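Side-chain contacts in envelope polyprotein (Puumala orthohantavirus, PDB 5FXU), which forms the ectodomain of the viral surface glycoprotein Gn, an antigenic part of the hantavirus envelope that probably works together with its partner glycoprotein Gc: residues A[29-34]-A[321-326]; A[230-235]-A[241-246]; A[239-242]-A[247-250]; A[285-290]-A[294-299]. All blocks are in the same frame, centred on the assembly; numbering follows the deposited sequence.

Contact 1: A[29-34]-A[321-326]; sequences VPLTQV and YIWAPG
Leu31 and Val34 meet the six-membered end of the Trp323 indole in a contact made wholly of apolar groups. The two aliphatic side chains share one aromatic carbon: Leu31 CD2 and Val34 CG1 each lie 3.9 Å from Trp323 CZ2, both approaching the ring obliquely. Val34 also reaches the next carbon of the six-membered ring, its CG1 4.0 Å from Trp323 CH2. Its CG1 stands anti to the backbone N (chi1 174°), and the valine and tryptophan side chains come at each other from opposite directions, whereas Leu31 slides past the ring.

A second set of apolar contacts links Leu31 to Pro325. The leucine fork uses both methyls here, CD2 at 4.1 Å from Pro325 CB and CD1 at 4.1 Å from Pro325 CG. Pro325 is itself laid against the indole, with its CD 3.8 Å above one ring face near the rim, so leucine, proline and tryptophan pack as one group.

Phe57 and Lys59 of strand 54-64 and Leu114 of strand 107-116 also touch the indole. Trp323 packs against the Cys116-Cys121 disulfide, which joins strands 107-116 and 120-130, so the turn after strand 19-30 meets strand 321-323 beside that crosslink.

Contact 2: A[230-235]-A[241-246]; sequences YICLVG and LYIPTL
Leu241 faces Cys232 in a hydrogen-bonded antiparallel pair, and both of its backbone polar groups are used: Leu241 N donates to Cys232 O, and Cys232 N donates to Leu241 O at 2.9 Å. The second bond is the more bent, with 144° at the hydrogen, and the same oxygen also receives a CA-H...O contact from Ile231 CA. Beyond the backbone, the leucine holds its CG anti to the backbone N (chi1 167°) and sends CD2 obliquely across Val234, 4.2 Å from its CG2.

Tyr242 sits opposite Ile231 in the non-hydrogen-bonded pair, on the other face from Leu241. Ile231 extends CD1 to 4.0 Å from Tyr242 CA, so the methyl lies at the root of the tyrosine rather than against its ring; the ring stacks instead with Tyr229.

These pairs belong to the beta hairpin of strands 228-234 and 237-243, whose first strand is also bordered by strand 185-197.

Ile243 returns to the face of Leu241 and closes a second hydrogen-bonded pair, its N 2.8 Å from Tyr230 O and its O accepting from Tyr230 N in the carbonyl plane. Its CB packs 3.9 Å from Tyr230 CB. The tyrosine ring then leads away, to a hydrogen bond from its OH to Pro342 O. Ile243 CG1 reaches diagonally across to the neighbouring strand, to Cys232 SG at 3.5 Å, touching the disulfide that joins Cys232 to Cys193. After the cis peptide before Pro244, Thr245 OG1 turns back to Tyr242 O at 2.6 Å, approaching from above the carbonyl plane.

Contact 3: A[239-242]-A[247-250]; sequences EPLY and DDYR
A strand-to-helix contact, partly buried and mixed in character, brings the side chain of Leu241, near the end of strand 237-243, against Arg250 in the first turn of helix 249-260. No direct hydrogen bond joins the two segments; they meet by apolar packing and through water. Leu241 CD2 rests 4.0 Å from Arg250 CB, while its other methyl, CD1, lies over one face of the guanidinium, 4.0 Å above the plane and shifted toward the rim.

The flat group under that methyl is held by its own segment. The arginine chain bends at chi3 (-69°) and folds back on Asp248, which it grips side-on with NE and NH2, one nitrogen to each carboxylate oxygen. In this salt bridge Arg250 NH2 stands 3.0 Å from Asp248 OD2, and both oxygens use their syn lone pairs and sit somewhat out of the guanidinium plane. The anti lone pair of Asp248 OD1 accepts from Arg250 N at 2.9 Å, so one oxygen serves two donors.

Water carries the guanidinium's polar reach to the strand: one molecule accepts from Arg250 NH1 at 2.6 Å and donates to Glu239 O, and another links Pro240 O to Arg250 NH2, the latter bond weak. Leu351 of strand 340-354 also touches the arginine. With Asp248 at the N-cap position and its carboxylate bonded to Arg250 N, the arrangement is a side-chain N-cap, here reinforced by a salt bridge from the N-cap residue to Arg250 in the first turn.

Contact 4: A[285-290]-A[294-299]; sequences GKAPST and DTIQGV
Two successive residues, Thr295 and Ile296, stand across from one residue, Gly285, and the single carbonyl oxygen of that glycine accepts from both backbone nitrogens. Thr295 N lies 3.0 Å from Gly285 O, while Ile296 N makes the longer bond to it at 3.3 Å. Gly285 N in turn donates to Ile296 O. Asp294 leans over the same glycine, its OD1 3.4 Å from Gly285 C, and its OD2 is hydrogen-bonded to Thr284 OG1.

This is a classic beta bulge, set where strands 278-285 and 296-302 of a three-stranded antiparallel sheet meet the loop that joins them. Across the bulge, Ile296 CG2 packs 3.4 Å from Gly285 O and touches Ala287 CB at 4.3 Å, while Trp60 of strand 54-64 packs on the isoleucine.

Thr295 ties the loop down with its hydroxyl. A chi1 of 56° sets OG1 between the backbone N and the carbonyl carbon, from where it donates to Ala287 O at 2.6 Å, meeting that carbonyl well bent from its axis (118°) and tilted from its plane. Lys286 crosses Asp294 obliquely, its CG 3.5 Å from Asp294 OD1, but the extended chain carries NZ on to 5.6 Å from that oxygen.

Contacts 1 and 2 are buried, whereas contacts 3 and 4 are only partly so, and the chemistry follows. Contact 1 is purely apolar and joins distant parts of the sequence; contact 2 couples backbone pairing to packing beside a disulfide. Toward the surface, contact 3 adds a salt bridge and waters, and contact 4 relies on bulge and hydroxyl bonds. Contacts 2 and 3 share Leu241 and strand 237-243, their centres about 5 Å apart. Contacts 1 and 4 also touch, through Ile322 CD1 and Ile296 CD1 at 3.7 Å, on one side of the chain's centre, while contacts 2 and 3 lie opposite contact 1.

Contact 1: A[29-34]-A[321-326]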
# COMPACT_ATOMS: atom_id res chain seq x y z
N VAL A 29 -16.54 -0.00 -9.47
CA VAL A 29 -17.73 0.65 -8.96
C VAL A 29 -17.66 2.08 -9.53
O VAL A 29 -16.56 2.61 -9.69
CB VAL A 29 -17.85 0.73 -7.40
CG1 VAL A 29 -17.62 -0.60 -6.71
CG2 VAL A 29 -16.92 1.76 -6.79
N PRO A 30 -18.82 2.73 -9.77
CA PRO A 30 -18.82 4.16 -10.18
C PRO A 30 -18.22 5.08 -9.10
O PRO A 30 -18.28 4.75 -7.93
CB PRO A 30 -20.31 4.48 -10.39
CG PRO A 30 -20.98 3.16 -10.55
CD PRO A 30 -20.19 2.19 -9.70
N LEU A 31 -17.67 6.22 -9.49
CA LEU A 31 -17.01 7.13 -8.52
C LEU A 31 -17.92 7.64 -7.43
O LEU A 31 -17.52 7.74 -6.28
CB LEU A 31 -16.41 8.38 -9.19
CG LEU A 31 -15.08 8.42 -9.91
CD1 LEU A 31 -14.61 9.86 -9.99
CD2 LEU A 31 -14.02 7.58 -9.27
N THR A 32 -19.15 7.97 -7.81
CA THR A 32 -20.14 8.51 -6.86
C THR A 32 -20.40 7.56 -5.68
O THR A 32 -20.68 8.01 -4.58
CB THR A 32 -21.49 8.85 -7.54
OG1 THR A 32 -21.96 7.72 -8.27
CG2 THR A 32 -21.32 10.03 -8.51
N GLN A 33 -20.25 6.26 -5.92
CA GLN A 33 -20.37 5.27 -4.86
C GLN A 33 -19.18 5.10 -3.93
O GLN A 33 -19.32 4.49 -2.88
CB GLN A 33 -20.77 3.92 -5.45
CG GLN A 33 -22.18 3.93 -6.02
CD GLN A 33 -22.57 2.62 -6.66
OE1 GLN A 33 -22.04 1.55 -6.31
NE2 GLN A 33 -23.53 2.68 -7.59
N VAL A 34 -18.02 5.64 -4.31
CA VAL A 34 -16.77 5.43 -3.57
C VAL A 34 -16.81 6.09 -2.21
O VAL A 34 -16.35 5.52 -1.21
CB VAL A 34 -15.56 5.94 -4.37
CG1 VAL A 34 -14.28 5.88 -3.57
CG2 VAL A 34 -15.39 5.14 -5.65
N TYR A 321 -2.93 14.22 1.67
CA TYR A 321 -3.36 12.99 1.01
C TYR A 321 -4.12 13.32 -0.27
O TYR A 321 -4.93 14.23 -0.29
CB TYR A 321 -4.23 12.14 1.94
CG TYR A 321 -3.51 11.54 3.11
CD1 TYR A 321 -2.82 10.36 2.97
CD2 TYR A 321 -3.53 12.15 4.37
CE1 TYR A 321 -2.15 9.79 4.04
CE2 TYR A 321 -2.86 11.60 5.46
CZ TYR A 321 -2.16 10.41 5.28
OH TYR A 321 -1.45 9.83 6.31
N ILE A 322 -3.85 12.56 -1.31
CA ILE A 322 -4.40 12.80 -2.63
C ILE A 322 -5.10 11.57 -3.16
O ILE A 322 -4.61 10.48 -3.02
CB ILE A 322 -3.31 13.23 -3.62
CG1 ILE A 322 -2.82 14.62 -3.23
CG2 ILE A 322 -3.84 13.35 -5.05
CD1 ILE A 322 -1.34 14.64 -3.09
N TRP A 323 -6.27 11.79 -3.73
CA TRP A 323 -6.98 10.81 -4.49
C TRP A 323 -7.14 11.38 -5.91
O TRP A 323 -7.80 12.40 -6.09
CB TRP A 323 -8.35 10.58 -3.84
CG TRP A 323 -9.21 9.63 -4.60
CD1 TRP A 323 -8.83 8.53 -5.26
CD2 TRP A 323 -10.63 9.72 -4.74
NE1 TRP A 323 -9.90 7.94 -5.82
CE2 TRP A 323 -11.02 8.65 -5.52
CE3 TRP A 323 -11.59 10.61 -4.26
CZ2 TRP A 323 -12.36 8.42 -5.85
CZ3 TRP A 323 -12.91 10.39 -4.58
CH2 TRP A 323 -13.28 9.30 -5.37
N ALA A 324 -6.55 10.72 -6.90
CA ALA A 324 -6.47 11.26 -8.24
C ALA A 324 -6.99 10.30 -9.29
O ALA A 324 -6.23 9.66 -10.00
CB ALA A 324 -5.04 11.68 -8.54
N PRO A 325 -8.31 10.20 -9.40
CA PRO A 325 -8.87 9.24 -10.35
C PRO A 325 -8.62 9.69 -11.77
O PRO A 325 -8.80 10.87 -12.08
CB PRO A 325 -10.35 9.23 -10.03
CG PRO A 325 -10.62 10.37 -9.13
CD PRO A 325 -9.33 10.74 -8.48
N GLY A 326 -8.17 8.76 -12.59
CA GLY A 326 -7.83 9.03 -13.98
C GLY A 326 -6.47 9.69 -14.17
O GLY A 326 -6.15 10.11 -15.26

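Contact 2: A[230-235]-A[241-246]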
# COMPACT_ATOMS: atom_id res chain seq x y z
N TYR A 230 7.37 3.05 5.65
CA TYR A 230 6.51 1.97 5.18
C TYR A 230 6.61 0.81 6.18
O TYR A 230 7.68 0.54 6.71
CB TYR A 230 6.88 1.52 3.75
CG TYR A 230 6.36 2.40 2.64
CD1 TYR A 230 5.07 2.23 2.14
CD2 TYR A 230 7.16 3.36 2.06
CE1 TYR A 230 4.60 3.00 1.10
CE2 TYR A 230 6.69 4.14 1.03
CZ TYR A 230 5.41 3.97 0.54
OH TYR A 230 4.95 4.76 -0.49
N ILE A 231 5.48 0.12 6.37
CA ILE A 231 5.44 -1.13 7.10
C ILE A 231 4.96 -2.19 6.12
O ILE A 231 3.97 -1.98 5.42
CB ILE A 231 4.61 -1.00 8.40
CG1 ILE A 231 4.99 -2.08 9.37
CG2 ILE A 231 3.11 -0.97 8.13
CD1 ILE A 231 6.30 -1.80 10.10
N CYS A 232 5.71 -3.29 6.02
CA CYS A 232 5.52 -4.26 4.94
C CYS A 232 5.37 -5.63 5.52
O CYS A 232 5.90 -5.93 6.60
CB CYS A 232 6.73 -4.26 3.97
SG CYS A 232 7.15 -2.63 3.28
N LEU A 233 4.66 -6.48 4.79
CA LEU A 233 4.60 -7.89 5.12
C LEU A 233 5.10 -8.63 3.91
O LEU A 233 4.78 -8.27 2.78
CB LEU A 233 3.18 -8.33 5.47
CG LEU A 233 2.61 -8.11 6.87
CD1 LEU A 233 3.56 -8.24 8.05
CD2 LEU A 233 2.00 -6.75 6.88
N VAL A 234 5.87 -9.68 4.17
CA VAL A 234 6.52 -10.44 3.15
C VAL A 234 5.78 -11.76 2.95
O VAL A 234 5.54 -12.48 3.90
CB VAL A 234 7.98 -10.72 3.56
CG1 VAL A 234 8.72 -11.39 2.43
CG2 VAL A 234 8.68 -9.42 3.93
N GLY A 235 5.45 -12.09 1.71
CA GLY A 235 4.73 -13.32 1.39
C GLY A 235 3.33 -13.35 1.97
O GLY A 235 2.68 -12.32 2.10
N LEU A 241 8.06 -5.63 8.51
CA LEU A 241 9.35 -5.12 8.07
C LEU A 241 9.21 -3.60 7.91
O LEU A 241 8.34 -3.12 7.20
CB LEU A 241 9.68 -5.77 6.75
CG LEU A 241 10.81 -5.18 5.93
CD1 LEU A 241 12.14 -5.28 6.67
CD2 LEU A 241 10.87 -5.90 4.59
N TYR A 242 10.03 -2.86 8.65
CA TYR A 242 10.05 -1.41 8.65
C TYR A 242 10.96 -0.92 7.52
O TYR A 242 12.09 -1.37 7.38
CB TYR A 242 10.56 -0.94 10.01
CG TYR A 242 10.57 0.56 10.24
CD1 TYR A 242 11.59 1.38 9.70
CD2 TYR A 242 9.58 1.18 11.04
CE1 TYR A 242 11.59 2.76 9.93
CE2 TYR A 242 9.60 2.55 11.28
CZ TYR A 242 10.61 3.33 10.74
OH TYR A 242 10.61 4.67 10.98
N ILE A 243 10.46 0.00 6.70
CA ILE A 243 11.24 0.60 5.60
C ILE A 243 11.36 2.09 5.87
O ILE A 243 10.34 2.75 5.95
CB ILE A 243 10.56 0.41 4.22
CG1 ILE A 243 10.18 -1.05 3.96
CG2 ILE A 243 11.40 1.00 3.10
CD1 ILE A 243 11.34 -1.99 3.77
N PRO A 244 12.57 2.65 6.01
CA PRO A 244 13.85 1.91 5.88
C PRO A 244 14.46 1.42 7.17
O PRO A 244 14.42 2.12 8.15
CB PRO A 244 14.77 2.93 5.22
CG PRO A 244 14.23 4.24 5.61
CD PRO A 244 12.80 4.10 6.06
N THR A 245 14.95 0.19 7.16
CA THR A 245 15.84 -0.31 8.18
C THR A 245 17.21 -0.40 7.49
O THR A 245 17.43 -1.22 6.61
CB THR A 245 15.33 -1.67 8.70
OG1 THR A 245 13.98 -1.54 9.16
CG2 THR A 245 16.22 -2.16 9.88
N LEU A 246 18.13 0.48 7.87
CA LEU A 246 19.31 0.78 7.02
C LEU A 246 20.25 -0.38 6.72
O LEU A 246 20.76 -0.49 5.59
CB LEU A 246 20.14 1.90 7.62
CG LEU A 246 19.63 3.31 7.66
CD1 LEU A 246 18.86 3.62 6.40
CD2 LEU A 246 18.82 3.64 8.90

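Contact 3: A[239-242]-A[247-250]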
# COMPACT_ATOMS: atom_id res chain seq x y z
N GLU A 239 6.77 -11.44 9.99
CA GLU A 239 6.82 -10.31 10.90
C GLU A 239 6.85 -9.01 10.10
O GLU A 239 7.37 -8.97 9.00
CB GLU A 239 8.03 -10.42 11.79
CG GLU A 239 7.86 -11.58 12.75
CD GLU A 239 9.01 -11.75 13.70
OE1 GLU A 239 10.18 -11.52 13.31
OE2 GLU A 239 8.73 -12.12 14.86
N PRO A 240 6.31 -7.92 10.67
CA PRO A 240 6.40 -6.64 9.96
C PRO A 240 7.84 -6.18 9.70
O PRO A 240 8.72 -6.38 10.52
CB PRO A 240 5.71 -5.66 10.92
CG PRO A 240 4.97 -6.54 11.89
CD PRO A 240 5.78 -7.76 12.03
N LEU A 241 8.06 -5.63 8.51
CA LEU A 241 9.35 -5.12 8.07
C LEU A 241 9.21 -3.60 7.91
O LEU A 241 8.34 -3.12 7.20
CB LEU A 241 9.68 -5.77 6.75
CG LEU A 241 10.81 -5.18 5.93
CD1 LEU A 241 12.14 -5.28 6.67
CD2 LEU A 241 10.87 -5.90 4.59
N TYR A 242 10.03 -2.86 8.65
CA TYR A 242 10.05 -1.41 8.65
C TYR A 242 10.96 -0.92 7.52
O TYR A 242 12.09 -1.37 7.38
CB TYR A 242 10.56 -0.94 10.01
CG TYR A 242 10.57 0.56 10.24
CD1 TYR A 242 11.59 1.38 9.70
CD2 TYR A 242 9.58 1.18 11.04
CE1 TYR A 242 11.59 2.76 9.93
CE2 TYR A 242 9.60 2.55 11.28
CZ TYR A 242 10.61 3.33 10.74
OH TYR A 242 10.61 4.67 10.98
N ASP A 247 20.47 -1.23 7.73
CA ASP A 247 21.35 -2.40 7.61
C ASP A 247 20.62 -3.72 7.31
O ASP A 247 21.18 -4.79 7.46
CB ASP A 247 22.17 -2.54 8.91
CG ASP A 247 21.31 -2.87 10.11
OD1 ASP A 247 20.12 -2.46 10.12
OD2 ASP A 247 21.83 -3.51 11.06
N ASP A 248 19.35 -3.66 6.92
CA ASP A 248 18.59 -4.85 6.55
C ASP A 248 18.52 -5.03 5.04
O ASP A 248 17.93 -4.19 4.35
CB ASP A 248 17.17 -4.73 7.14
CG ASP A 248 16.39 -6.03 7.11
OD1 ASP A 248 16.24 -6.68 6.05
OD2 ASP A 248 15.87 -6.40 8.20
N TYR A 249 19.00 -6.16 4.56
CA TYR A 249 19.08 -6.44 3.14
C TYR A 249 17.70 -6.42 2.42
O TYR A 249 17.61 -6.10 1.25
CB TYR A 249 19.85 -7.75 2.85
CG TYR A 249 19.02 -9.00 3.00
CD1 TYR A 249 18.18 -9.40 1.96
CD2 TYR A 249 19.10 -9.80 4.16
CE1 TYR A 249 17.41 -10.53 2.07
CE2 TYR A 249 18.33 -10.95 4.29
CZ TYR A 249 17.49 -11.31 3.25
OH TYR A 249 16.70 -12.42 3.33
N ARG A 250 16.66 -6.74 3.15
CA ARG A 250 15.31 -6.78 2.61
C ARG A 250 14.73 -5.40 2.46
O ARG A 250 14.08 -5.12 1.47
CB ARG A 250 14.39 -7.58 3.52
CG ARG A 250 14.86 -9.01 3.70
CD ARG A 250 14.01 -9.67 4.74
NE ARG A 250 14.29 -9.08 6.05
CZ ARG A 250 13.51 -9.18 7.12
NH1 ARG A 250 12.35 -9.86 7.05
NH2 ARG A 250 13.88 -8.59 8.25
O HOH W 1 10.03 -9.91 8.18
O HOH W 2 11.07 -8.26 10.20

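Contact 4: A[285-290]-A[294-299]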
# COMPACT_ATOMS: atom_id res chain seq x y z
N GLY A 285 -1.98 20.32 -10.89
CA GLY A 285 -3.09 20.73 -10.05
C GLY A 285 -2.68 21.24 -8.70
O GLY A 285 -1.50 21.21 -8.37
N LYS A 286 -3.68 21.67 -7.93
CA LYS A 286 -3.47 22.26 -6.62
C LYS A 286 -3.89 21.33 -5.50
O LYS A 286 -5.07 20.96 -5.40
CB LYS A 286 -4.25 23.55 -6.51
CG LYS A 286 -3.98 24.53 -7.65
CD LYS A 286 -4.99 25.66 -7.63
CE LYS A 286 -4.56 26.76 -8.58
NZ LYS A 286 -5.65 27.74 -8.76
N ALA A 287 -2.93 20.95 -4.67
CA ALA A 287 -3.19 20.09 -3.52
C ALA A 287 -2.50 20.67 -2.30
O ALA A 287 -1.28 20.79 -2.31
CB ALA A 287 -2.70 18.69 -3.80
N PRO A 288 -3.25 21.09 -1.28
CA PRO A 288 -4.73 21.10 -1.28
C PRO A 288 -5.27 22.15 -2.27
O PRO A 288 -4.51 22.95 -2.80
CB PRO A 288 -5.10 21.43 0.17
CG PRO A 288 -3.89 22.07 0.75
CD PRO A 288 -2.71 21.47 0.04
N SER A 289 -6.57 22.10 -2.54
CA SER A 289 -7.20 22.99 -3.52
C SER A 289 -7.09 24.47 -3.19
O SER A 289 -7.17 25.31 -4.09
CB SER A 289 -8.68 22.64 -3.70
OG SER A 289 -9.40 22.90 -2.51
N THR A 290 -6.88 24.77 -1.90
CA THR A 290 -6.65 26.13 -1.42
C THR A 290 -5.28 26.72 -1.77
O THR A 290 -5.08 27.90 -1.55
CB THR A 290 -6.80 26.18 0.10
OG1 THR A 290 -5.94 25.21 0.69
CG2 THR A 290 -8.24 25.91 0.49
N ASP A 294 0.19 25.43 -8.46
CA ASP A 294 0.23 23.98 -8.58
C ASP A 294 1.29 23.34 -7.71
O ASP A 294 2.41 23.82 -7.64
CB ASP A 294 0.48 23.58 -10.02
CG ASP A 294 -0.71 23.84 -10.91
OD1 ASP A 294 -1.85 24.03 -10.41
OD2 ASP A 294 -0.49 23.84 -12.14
N THR A 295 0.91 22.26 -7.03
CA THR A 295 1.78 21.53 -6.10
C THR A 295 1.92 20.07 -6.46
O THR A 295 2.63 19.34 -5.78
CB THR A 295 1.23 21.65 -4.67
OG1 THR A 295 -0.12 21.18 -4.63
CG2 THR A 295 1.27 23.11 -4.21
N ILE A 296 1.27 19.64 -7.53
CA ILE A 296 1.27 18.23 -7.93
C ILE A 296 1.20 18.11 -9.45
O ILE A 296 0.61 18.96 -10.11
CB ILE A 296 0.10 17.46 -7.25
CG1 ILE A 296 0.34 15.95 -7.33
CG2 ILE A 296 -1.26 17.89 -7.82
CD1 ILE A 296 -0.74 15.14 -6.67
N GLN A 297 1.83 17.08 -9.99
CA GLN A 297 1.71 16.75 -11.41
C GLN A 297 1.53 15.26 -11.60
O GLN A 297 1.69 14.45 -10.68
CB GLN A 297 2.94 17.23 -12.19
CG GLN A 297 4.19 16.44 -11.88
CD GLN A 297 5.46 17.03 -12.47
OE1 GLN A 297 5.55 18.22 -12.71
NE2 GLN A 297 6.48 16.20 -12.66
N GLY A 298 1.21 14.89 -12.83
CA GLY A 298 1.00 13.51 -13.16
C GLY A 298 0.66 13.35 -14.61
O GLY A 298 0.78 14.29 -15.37
N VAL A 299 0.20 12.16 -14.96
CA VAL A 299 -0.18 11.82 -16.32
C VAL A 299 -1.62 11.36 -16.34
O VAL A 299 -1.99 10.38 -15.69
CB VAL A 299 0.73 10.73 -16.86
CG1 VAL A 299 0.29 10.26 -18.24
CG2 VAL A 299 2.16 11.26 -16.93